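PDB 5A04: aldose-aldose oxidoreductase from Caulobacter crescentus, which probably catalyses the NADP(H)-dependent oxidation of one aldose coupled to the reduction of another, holding the cofactor in a Rossmann-fold domain. Local coordinates for residues K6-A18 with I68-T81. Sequence-based numbering, arbitrary orientation.
Sequences KLGYAILGLGYYA and IIDNPDVDIVYVIT. With NDP (NADPH dihydro-nicotinamide-adenine-dinucleotide phosphate), chain G.
Tyr-9 to Leu-12 run parallel to Ile-76 to Val-79 as neighbouring central strands of a Rossmann fold, bonded alternately from Ala-10 N to Ile-76 O, Tyr-78 N to Ala-10 O and Leu-12 N to Tyr-78 O. The tight part is the apolar middle. On one face Tyr-9 lays its ring over Ile-76, whose CG2 sits 4.0 Å from the ring centroid in a CH-pi contact, while Tyr-78 CB meets the ring's edge; the phenol oxygen finds its partner at Leu-297 O. On the other face Ala-10 suits a narrow place, its CB 3.7 Å from Ile-68 CD1 and 3.8 Å from Val-74 CG1. Leu-12, with CG swung anti to its own nitrogen (chi1 -171°), carries CD2 to 3.5 Å from Thr-81 CG2.

Strand 7-12 gives way to a glycine-rich turn fitting the GxGxxA pattern: Gly-13 has backbone angles that call for glycine, and a side chain at Gly-15 would strike the NADPH. Amides of Tyr-16 and Tyr-17 bind its phosphates. NADPH C3N lies 3.4 Å above the Tyr-17 ring, over its centre, and Ile-80 CG2 is at that ring's edge; an alanine in place of Tyr-17 would probably uncover that nicotinamide face and leave Ile-80 CG2 without the ring edge it packs on.

At the other end Leu-7 and Asp-75 are partly exposed, though Gly-8 is buried; apolar packing thins out and polar bonds do more of the holding. A CB at Gly-8 would clash with Asp-73 O. Gly-8 O takes both Asp-75 N and Ile-76 N, and Gly-8 N points almost straight (174°) at the anti lone pair of Asp-75 OD2, 2.9 Å away.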
ATOM      1  N   LYS A   6     -37.855  -7.244  20.334  1.00 30.53           N
ATOM      2  CA  LYS A   6     -36.553  -6.602  20.528  1.00 22.47           C
ATOM      3  C   LYS A   6     -35.802  -7.242  21.686  1.00 25.47           C
ATOM      4  O   LYS A   6     -36.344  -7.394  22.778  1.00 27.25           O
ATOM      5  CB  LYS A   6     -36.715  -5.105  20.770  1.00 24.93           C
ATOM      6  CG  LYS A   6     -37.334  -4.369  19.586  1.00 26.69           C
ATOM      7  CD  LYS A   6     -37.194  -2.867  19.731  1.00 30.71           C
ATOM      8  CE  LYS A   6     -37.820  -2.143  18.553  1.00 34.86           C
ATOM      9  NZ  LYS A   6     -39.201  -2.644  18.301  1.00 41.92           N
ATOM     10  N   LEU A   7     -34.549  -7.610  21.452  1.00 19.73           N
ATOM     11  CA  LEU A   7     -33.727  -8.146  22.526  1.00 19.06           C
ATOM     12  C   LEU A   7     -33.071  -7.000  23.275  1.00 20.13           C
ATOM     13  O   LEU A   7     -32.750  -5.978  22.678  1.00 19.78           O
ATOM     14  CB  LEU A   7     -32.676  -9.110  21.979  1.00 19.57           C
ATOM     15  CG  LEU A   7     -33.285 -10.356  21.336  1.00 26.19           C
ATOM     16  CD1 LEU A   7     -32.210 -11.404  21.155  1.00 25.52           C
ATOM     17  CD2 LEU A   7     -34.437 -10.902  22.181  1.00 27.45           C
ATOM     18  N   GLY A   8     -32.865  -7.172  24.578  1.00 18.21           N
ATOM     19  CA  GLY A   8     -32.348  -6.095  25.407  1.00 18.66           C
ATOM     20  C   GLY A   8     -30.833  -6.112  25.561  1.00 17.19           C
ATOM     21  O   GLY A   8     -30.252  -7.123  25.932  1.00 18.38           O
ATOM     22  N   TYR A   9     -30.201  -4.978  25.272  1.00 16.95           N
ATOM     23  CA  TYR A   9     -28.756  -4.815  25.451  1.00 16.31           C
ATOM     24  C   TYR A   9     -28.392  -4.162  26.782  1.00 17.38           C
ATOM     25  O   TYR A   9     -28.982  -3.146  27.164  1.00 17.86           O
ATOM     26  CB  TYR A   9     -28.180  -3.944  24.325  1.00 14.43           C
ATOM     27  CG  TYR A   9     -27.794  -4.667  23.066  1.00 14.27           C
ATOM     28  CD1 TYR A   9     -28.753  -5.086  22.142  1.00 14.63           C
ATOM     29  CD2 TYR A   9     -26.454  -4.880  22.771  1.00 16.77           C
ATOM     30  CE1 TYR A   9     -28.377  -5.746  20.977  1.00 15.11           C
ATOM     31  CE2 TYR A   9     -26.067  -5.527  21.624  1.00 15.09           C
ATOM     32  CZ  TYR A   9     -27.016  -5.957  20.724  1.00 16.61           C
ATOM     33  OH  TYR A   9     -26.596  -6.600  19.574  1.00 16.16           O
ATOM     34  N   ALA A  10     -27.406  -4.731  27.475  1.00 15.14           N
ATOM     35  CA  ALA A  10     -26.685  -4.015  28.508  1.00 15.19           C
ATOM     36  C   ALA A  10     -25.391  -3.490  27.890  1.00 15.76           C
ATOM     37  O   ALA A  10     -24.618  -4.262  27.338  1.00 17.43           O
ATOM     38  CB  ALA A  10     -26.385  -4.933  29.717  1.00 15.88           C
ATOM     39  N   ILE A  11     -25.175  -2.180  27.947  1.00 13.72           N
ATOM     40  CA  ILE A  11     -23.929  -1.598  27.453  1.00 14.78           C
ATOM     41  C   ILE A  11     -22.945  -1.497  28.617  1.00 16.14           C
ATOM     42  O   ILE A  11     -23.250  -0.908  29.662  1.00 16.88           O
ATOM     43  CB  ILE A  11     -24.159  -0.209  26.810  1.00 16.61           C
ATOM     44  CG1 ILE A  11     -25.191  -0.310  25.675  1.00 17.31           C
ATOM     45  CG2 ILE A  11     -22.843   0.363  26.278  1.00 15.87           C
ATOM     46  CD1 ILE A  11     -24.819  -1.282  24.558  1.00 16.39           C
ATOM     47  N   LEU A  12     -21.771  -2.106  28.449  1.00 14.58           N
ATOM     48  CA  LEU A  12     -20.806  -2.199  29.532  1.00 15.66           C
ATOM     49  C   LEU A  12     -19.536  -1.442  29.151  1.00 16.01           C
ATOM     50  O   LEU A  12     -18.868  -1.793  28.179  1.00 16.72           O
ATOM     51  CB  LEU A  12     -20.509  -3.678  29.846  1.00 15.22           C
ATOM     52  CG  LEU A  12     -19.673  -3.983  31.097  1.00 15.48           C
ATOM     53  CD1 LEU A  12     -19.963  -5.419  31.567  1.00 16.63           C
ATOM     54  CD2 LEU A  12     -18.190  -3.824  30.820  1.00 14.88           C
ATOM     55  N   GLY A  13     -19.216  -0.410  29.930  1.00 13.77           N
ATOM     56  CA  GLY A  13     -18.073   0.461  29.665  1.00 14.73           C
ATOM     57  C   GLY A  13     -18.527   1.713  28.938  1.00 18.64           C
ATOM     58  O   GLY A  13     -18.537   1.751  27.708  1.00 18.44           O
ATOM     59  N   LEU A  14     -18.918   2.737  29.693  1.00 18.16           N
ATOM     60  CA  LEU A  14     -19.566   3.914  29.101  1.00 16.21           C
ATOM     61  C   LEU A  14     -18.531   4.980  28.701  1.00 19.81           C
ATOM     62  O   LEU A  14     -18.504   6.113  29.224  1.00 19.12           O
ATOM     63  CB  LEU A  14     -20.617   4.475  30.069  1.00 20.81           C
ATOM     64  CG  LEU A  14     -21.689   3.462  30.515  1.00 16.93           C
ATOM     65  CD1 LEU A  14     -22.761   4.104  31.400  1.00 18.70           C
ATOM     66  CD2 LEU A  14     -22.347   2.745  29.314  1.00 17.55           C
ATOM     67  N   GLY A  15     -17.678   4.603  27.755  1.00 17.98           N
ATOM     68  CA  GLY A  15     -16.674   5.501  27.219  1.00 18.82           C
ATOM     69  C   GLY A  15     -17.112   6.120  25.909  1.00 16.69           C
ATOM     70  O   GLY A  15     -18.302   6.177  25.618  1.00 18.73           O
ATOM     71  N   TYR A  16     -16.147   6.606  25.127  1.00 16.31           N
ATOM     72  CA  TYR A  16     -16.451   7.315  23.884  1.00 17.50           C
ATOM     73  C   TYR A  16     -17.282   6.494  22.911  1.00 16.79           C
ATOM     74  O   TYR A  16     -18.329   6.935  22.453  1.00 18.44           O
ATOM     75  CB  TYR A  16     -15.165   7.752  23.191  1.00 17.61           C
ATOM     76  CG  TYR A  16     -15.436   8.368  21.841  1.00 23.27           C
ATOM     77  CD1 TYR A  16     -15.898   9.666  21.742  1.00 28.45           C
ATOM     78  CD2 TYR A  16     -15.260   7.637  20.669  1.00 26.41           C
ATOM     79  CE1 TYR A  16     -16.167  10.241  20.509  1.00 27.02           C
ATOM     80  CE2 TYR A  16     -15.523   8.204  19.429  1.00 30.81           C
ATOM     81  CZ  TYR A  16     -15.972   9.505  19.362  1.00 30.23           C
ATOM     82  OH  TYR A  16     -16.240  10.077  18.132  1.00 39.96           O
ATOM     83  N   TYR A  17     -16.825   5.295  22.575  1.00 16.40           N
ATOM     84  CA  TYR A  17     -17.533   4.541  21.543  1.00 15.30           C
ATOM     85  C   TYR A  17     -18.933   4.162  22.011  1.00 16.29           C
ATOM     86  O   TYR A  17     -19.914   4.284  21.261  1.00 15.78           O
ATOM     87  CB  TYR A  17     -16.742   3.290  21.150  1.00 15.46           C
ATOM     88  CG  TYR A  17     -17.252   2.639  19.883  1.00 16.04           C
ATOM     89  CD1 TYR A  17     -17.232   3.326  18.676  1.00 15.78           C
ATOM     90  CD2 TYR A  17     -17.733   1.335  19.892  1.00 13.89           C
ATOM     91  CE1 TYR A  17     -17.674   2.721  17.500  1.00 15.95           C
ATOM     92  CE2 TYR A  17     -18.185   0.724  18.728  1.00 15.99           C
ATOM     93  CZ  TYR A  17     -18.155   1.431  17.538  1.00 16.25           C
ATOM     94  OH  TYR A  17     -18.607   0.832  16.394  1.00 18.48           O
ATOM     95  N   ALA A  18     -19.027   3.729  23.264  1.00 14.11           N
ATOM     96  CA  ALA A  18     -20.322   3.351  23.833  1.00 14.77           C
ATOM     97  C   ALA A  18     -21.307   4.516  23.795  1.00 16.97           C
ATOM     98  O   ALA A  18     -22.422   4.359  23.312  1.00 17.30           O
ATOM     99  CB  ALA A  18     -20.165   2.867  25.272  1.00 16.30           C
ATOM    100  N   ILE A  68     -26.720  -9.251  37.148  1.00 20.16           N
ATOM    101  CA  ILE A  68     -27.499  -9.098  35.925  1.00 18.65           C
ATOM    102  C   ILE A  68     -28.087 -10.437  35.460  1.00 19.87           C
ATOM    103  O   ILE A  68     -29.005 -10.468  34.642  1.00 19.98           O
ATOM    104  CB  ILE A  68     -26.634  -8.463  34.801  1.00 16.20           C
ATOM    105  CG1 ILE A  68     -27.506  -7.706  33.777  1.00 19.42           C
ATOM    106  CG2 ILE A  68     -25.754  -9.516  34.110  1.00 18.09           C
ATOM    107  CD1 ILE A  68     -26.677  -6.764  32.896  1.00 19.30           C
ATOM    108  N   ILE A  69     -27.574 -11.542  35.994  1.00 19.11           N
ATOM    109  CA  ILE A  69     -28.143 -12.862  35.729  1.00 18.40           C
ATOM    110  C   ILE A  69     -29.643 -12.913  36.069  1.00 19.73           C
ATOM    111  O   ILE A  69     -30.405 -13.670  35.467  1.00 22.03           O
ATOM    112  CB  ILE A  69     -27.380 -13.950  36.532  1.00 19.50           C
ATOM    113  CG1 ILE A  69     -27.804 -15.361  36.119  1.00 22.38           C
ATOM    114  CG2 ILE A  69     -27.545 -13.743  38.035  1.00 21.30           C
ATOM    115  CD1 ILE A  69     -26.923 -16.438  36.774  1.00 22.74           C
ATOM    116  N   ASP A  70     -30.057 -12.073  37.010  1.00 20.37           N
ATOM    117  CA  ASP A  70     -31.435 -12.076  37.493  1.00 26.00           C
ATOM    118  C   ASP A  70     -32.293 -11.033  36.797  1.00 26.43           C
ATOM    119  O   ASP A  70     -33.426 -10.783  37.208  1.00 28.19           O
ATOM    120  CB  ASP A  70     -31.464 -11.832  38.997  1.00 23.64           C
ATOM    121  CG  ASP A  70     -30.900 -12.991  39.784  1.00 24.67           C
ATOM    122  OD1 ASP A  70     -31.023 -14.143  39.321  1.00 28.73           O
ATOM    123  OD2 ASP A  70     -30.339 -12.745  40.863  1.00 35.85           O
ATOM    124  N   ASN A  71     -31.756 -10.428  35.744  1.00 21.62           N
ATOM    125  CA  ASN A  71     -32.495  -9.403  35.009  1.00 22.41           C
ATOM    126  C   ASN A  71     -32.934  -9.953  33.654  1.00 24.71           C
ATOM    127  O   ASN A  71     -32.128 -10.075  32.723  1.00 23.17           O
ATOM    128  CB  ASN A  71     -31.630  -8.148  34.852  1.00 24.08           C
ATOM    129  CG  ASN A  71     -32.401  -6.957  34.300  1.00 22.83           C
ATOM    130  OD1 ASN A  71     -33.403  -7.117  33.610  1.00 22.44           O
ATOM    131  ND2 ASN A  71     -31.933  -5.757  34.613  1.00 22.27           N
ATOM    132  N   PRO A  72     -34.219 -10.297  33.535  1.00 25.38           N
ATOM    133  CA  PRO A  72     -34.714 -10.918  32.305  1.00 26.68           C
ATOM    134  C   PRO A  72     -34.854  -9.931  31.143  1.00 24.05           C
ATOM    135  O   PRO A  72     -35.060 -10.372  30.016  1.00 25.73           O
ATOM    136  CB  PRO A  72     -36.080 -11.462  32.724  1.00 27.33           C
ATOM    137  CG  PRO A  72     -36.530 -10.518  33.792  1.00 28.40           C
ATOM    138  CD  PRO A  72     -35.284 -10.125  34.542  1.00 31.23           C
ATOM    139  N   ASP A  73     -34.742  -8.632  31.409  1.00 21.98           N
ATOM    140  CA  ASP A  73     -34.803  -7.633  30.342  1.00 21.38           C
ATOM    141  C   ASP A  73     -33.488  -7.557  29.579  1.00 20.28           C
ATOM    142  O   ASP A  73     -33.420  -6.917  28.528  1.00 19.17           O
ATOM    143  CB  ASP A  73     -35.134  -6.245  30.891  1.00 19.63           C
ATOM    144  CG  ASP A  73     -36.533  -6.167  31.476  1.00 27.91           C
ATOM    145  OD1 ASP A  73     -37.393  -6.964  31.049  1.00 26.33           O
ATOM    146  OD2 ASP A  73     -36.759  -5.320  32.362  1.00 25.50           O
ATOM    147  N   VAL A  74     -32.444  -8.187  30.118  1.00 18.68           N
ATOM    148  CA  VAL A  74     -31.139  -8.167  29.460  1.00 18.51           C
ATOM    149  C   VAL A  74     -30.870  -9.503  28.782  1.00 19.84           C
ATOM    150  O   VAL A  74     -30.792 -10.545  29.442  1.00 19.90           O
ATOM    151  CB  VAL A  74     -30.010  -7.846  30.446  1.00 18.56           C
ATOM    152  CG1 VAL A  74     -28.638  -7.939  29.744  1.00 15.65           C
ATOM    153  CG2 VAL A  74     -30.226  -6.465  31.056  1.00 18.51           C
ATOM    154  N   ASP A  75     -30.758  -9.467  27.457  1.00 18.23           N
ATOM    155  CA  ASP A  75     -30.414 -10.651  26.678  1.00 17.47           C
ATOM    156  C   ASP A  75     -28.941 -10.676  26.281  1.00 18.08           C
ATOM    157  O   ASP A  75     -28.335 -11.740  26.175  1.00 19.52           O
ATOM    158  CB  ASP A  75     -31.276 -10.723  25.421  1.00 19.90           C
ATOM    159  CG  ASP A  75     -32.747 -10.814  25.743  1.00 25.37           C
ATOM    160  OD1 ASP A  75     -33.191 -11.912  26.151  1.00 24.15           O
ATOM    161  OD2 ASP A  75     -33.450  -9.791  25.602  1.00 23.32           O
ATOM    162  N   ILE A  76     -28.385  -9.492  26.055  1.00 16.51           N
ATOM    163  CA  ILE A  76     -27.046  -9.333  25.481  1.00 16.42           C
ATOM    164  C   ILE A  76     -26.252  -8.333  26.291  1.00 16.41           C
ATOM    165  O   ILE A  76     -26.784  -7.301  26.687  1.00 18.14           O
ATOM    166  CB  ILE A  76     -27.102  -8.826  24.010  1.00 14.29           C
ATOM    167  CG1 ILE A  76     -27.864  -9.808  23.120  1.00 16.30           C
ATOM    168  CG2 ILE A  76     -25.695  -8.575  23.475  1.00 16.92           C
ATOM    169  CD1 ILE A  76     -28.425  -9.164  21.837  1.00 20.30           C
ATOM    170  N   VAL A  77     -24.979  -8.632  26.540  1.00 13.87           N
ATOM    171  CA  VAL A  77     -24.057  -7.652  27.095  1.00 14.02           C
ATOM    172  C   VAL A  77     -23.070  -7.234  26.002  1.00 16.76           C
ATOM    173  O   VAL A  77     -22.460  -8.091  25.347  1.00 15.78           O
ATOM    174  CB  VAL A  77     -23.280  -8.208  28.303  1.00 15.37           C
ATOM    175  CG1 VAL A  77     -22.257  -7.190  28.792  1.00 16.91           C
ATOM    176  CG2 VAL A  77     -24.238  -8.619  29.431  1.00 16.30           C
ATOM    177  N   TYR A  78     -22.922  -5.929  25.808  1.00 15.96           N
ATOM    178  CA  TYR A  78     -22.000  -5.397  24.813  1.00 14.83           C
ATOM    179  C   TYR A  78     -20.818  -4.815  25.578  1.00 15.18           C
ATOM    180  O   TYR A  78     -20.944  -3.806  26.267  1.00 15.87           O
ATOM    181  CB  TYR A  78     -22.715  -4.350  23.941  1.00 16.05           C
ATOM    182  CG  TYR A  78     -21.995  -3.868  22.689  1.00 16.50           C
ATOM    183  CD1 TYR A  78     -20.650  -4.151  22.461  1.00 15.90           C
ATOM    184  CD2 TYR A  78     -22.679  -3.111  21.734  1.00 14.25           C
ATOM    185  CE1 TYR A  78     -20.006  -3.685  21.323  1.00 13.49           C
ATOM    186  CE2 TYR A  78     -22.046  -2.641  20.591  1.00 14.25           C
ATOM    187  CZ  TYR A  78     -20.712  -2.934  20.390  1.00 15.98           C
ATOM    188  OH  TYR A  78     -20.083  -2.472  19.258  1.00 15.46           O
ATOM    189  N   VAL A  79     -19.680  -5.496  25.483  1.00 14.68           N
ATOM    190  CA  VAL A  79     -18.469  -5.098  26.183  1.00 14.57           C
ATOM    191  C   VAL A  79     -17.645  -4.101  25.367  1.00 14.87           C
ATOM    192  O   VAL A  79     -17.142  -4.438  24.289  1.00 14.72           O
ATOM    193  CB  VAL A  79     -17.608  -6.333  26.503  1.00 13.84           C
ATOM    194  CG1 VAL A  79     -16.308  -5.907  27.189  1.00 16.02           C
ATOM    195  CG2 VAL A  79     -18.404  -7.319  27.373  1.00 15.52           C
ATOM    196  N   ILE A  80     -17.517  -2.878  25.890  1.00 13.95           N
ATOM    197  CA  ILE A  80     -16.877  -1.777  25.174  1.00 14.31           C
ATOM    198  C   ILE A  80     -15.839  -1.123  26.096  1.00 16.40           C
ATOM    199  O   ILE A  80     -15.823   0.095  26.326  1.00 18.01           O
ATOM    200  CB  ILE A  80     -17.935  -0.742  24.666  1.00 14.42           C
ATOM    201  CG1 ILE A  80     -19.154  -1.479  24.087  1.00 15.37           C
ATOM    202  CG2 ILE A  80     -17.329   0.180  23.614  1.00 16.18           C
ATOM    203  CD1 ILE A  80     -20.215  -0.571  23.392  1.00 16.60           C
ATOM    204  N   THR A  81     -14.940  -1.963  26.595  1.00 16.80           N
ATOM    205  CA  THR A  81     -13.892  -1.558  27.531  1.00 17.05           C
ATOM    206  C   THR A  81     -12.519  -1.577  26.861  1.00 17.39           C
ATOM    207  O   THR A  81     -12.406  -2.034  25.736  1.00 17.21           O
ATOM    208  CB  THR A  81     -13.857  -2.522  28.716  1.00 15.85           C
ATOM    209  OG1 THR A  81     -13.493  -3.816  28.217  1.00 17.31           O
ATOM    210  CG2 THR A  81     -15.237  -2.602  29.375  1.00 17.56           C
TER
HETATM  211  PA  NDP G1340     -12.767   4.954  26.142  1.00 21.44           P
HETATM  212  O1A NDP G1340     -11.512   5.106  26.927  1.00 21.20           O
HETATM  213  O2A NDP G1340     -13.356   6.164  25.471  1.00 21.43           O
HETATM  214  O5B NDP G1340     -13.944   4.274  27.069  1.00 21.73           O
HETATM  215  C5B NDP G1340     -13.422   3.147  27.714  1.00 20.16           C
HETATM  216  C4B NDP G1340     -14.383   2.878  28.882  1.00 20.80           C
HETATM  217  O4B NDP G1340     -14.150   1.585  29.444  1.00 18.77           O
HETATM  218  C3B NDP G1340     -14.139   3.912  30.006  1.00 23.24           C
HETATM  219  O3B NDP G1340     -14.873   5.076  29.794  1.00 22.31           O
HETATM  220  C2B NDP G1340     -14.753   3.177  31.203  1.00 21.43           C
HETATM  221  O2B NDP G1340     -16.056   3.255  31.225  1.00 19.59           O
HETATM  222  C1B NDP G1340     -14.423   1.669  30.829  1.00 21.05           C
HETATM  223  N9A NDP G1340     -13.290   1.139  31.593  1.00 22.62           N
HETATM  224  C8A NDP G1340     -13.304   0.054  32.463  1.00 24.57           C
HETATM  225  N7A NDP G1340     -12.107  -0.174  33.039  1.00 21.93           N
HETATM  226  C5A NDP G1340     -11.274   0.816  32.513  1.00 24.23           C
HETATM  227  C6A NDP G1340      -9.912   1.109  32.714  1.00 28.72           C
HETATM  228  N6A NDP G1340      -9.157   0.341  33.573  1.00 29.32           N
HETATM  229  N1A NDP G1340      -9.302   2.152  32.073  1.00 25.66           N
HETATM  230  C2A NDP G1340     -10.125   2.876  31.226  1.00 26.28           C
HETATM  231  N3A NDP G1340     -11.420   2.714  30.931  1.00 23.75           N
HETATM  232  C4A NDP G1340     -11.991   1.656  31.605  1.00 23.86           C
HETATM  233  O3  NDP G1340     -12.294   3.833  25.013  1.00 21.64           O
HETATM  234  PN  NDP G1340     -13.195   3.737  23.661  1.00 20.12           P
HETATM  235  O1N NDP G1340     -14.644   3.662  23.926  1.00 19.57           O
HETATM  236  O2N NDP G1340     -12.577   4.467  22.489  1.00 20.25           O
HETATM  237  O5D NDP G1340     -12.769   2.096  23.194  1.00 19.23           O
HETATM  238  C5D NDP G1340     -13.283   1.123  24.061  1.00 18.75           C
HETATM  239  C4D NDP G1340     -13.338  -0.211  23.265  1.00 17.80           C
HETATM  240  O4D NDP G1340     -14.107   0.014  22.044  1.00 19.99           O
HETATM  241  C3D NDP G1340     -11.907  -0.663  22.788  1.00 19.77           C
HETATM  242  O3D NDP G1340     -11.829  -2.101  22.783  1.00 18.16           O
HETATM  243  C2D NDP G1340     -11.835  -0.157  21.354  1.00 19.90           C
HETATM  244  O2D NDP G1340     -11.028  -0.982  20.533  1.00 20.77           O
HETATM  245  C1D NDP G1340     -13.333  -0.329  20.918  1.00 17.32           C
HETATM  246  N1N NDP G1340     -13.672   0.644  19.876  1.00 17.33           N
HETATM  247  C2N NDP G1340     -14.254   0.217  18.693  1.00 20.25           C
HETATM  248  C3N NDP G1340     -14.588   1.140  17.744  1.00 19.08           C
HETATM  249  C7N NDP G1340     -15.198   0.693  16.492  1.00 20.95           C
HETATM  250  O7N NDP G1340     -15.369   1.464  15.529  1.00 21.88           O
HETATM  251  N7N NDP G1340     -15.609  -0.631  16.375  1.00 18.07           N
HETATM  252  C4N NDP G1340     -14.352   2.599  17.926  1.00 21.40           C
HETATM  253  C5N NDP G1340     -13.694   2.944  19.195  1.00 19.66           C
HETATM  254  C6N NDP G1340     -13.394   2.011  20.097  1.00 19.24           C
HETATM  255  P2B NDP G1340     -16.825   3.480  32.752  1.00 21.07           P
HETATM  256  O1X NDP G1340     -16.224   2.333  33.532  1.00 21.29           O
HETATM  257  O2X NDP G1340     -16.318   4.851  33.078  1.00 20.67           O
HETATM  258  O3X NDP G1340     -18.303   3.357  32.391  1.00 20.60           O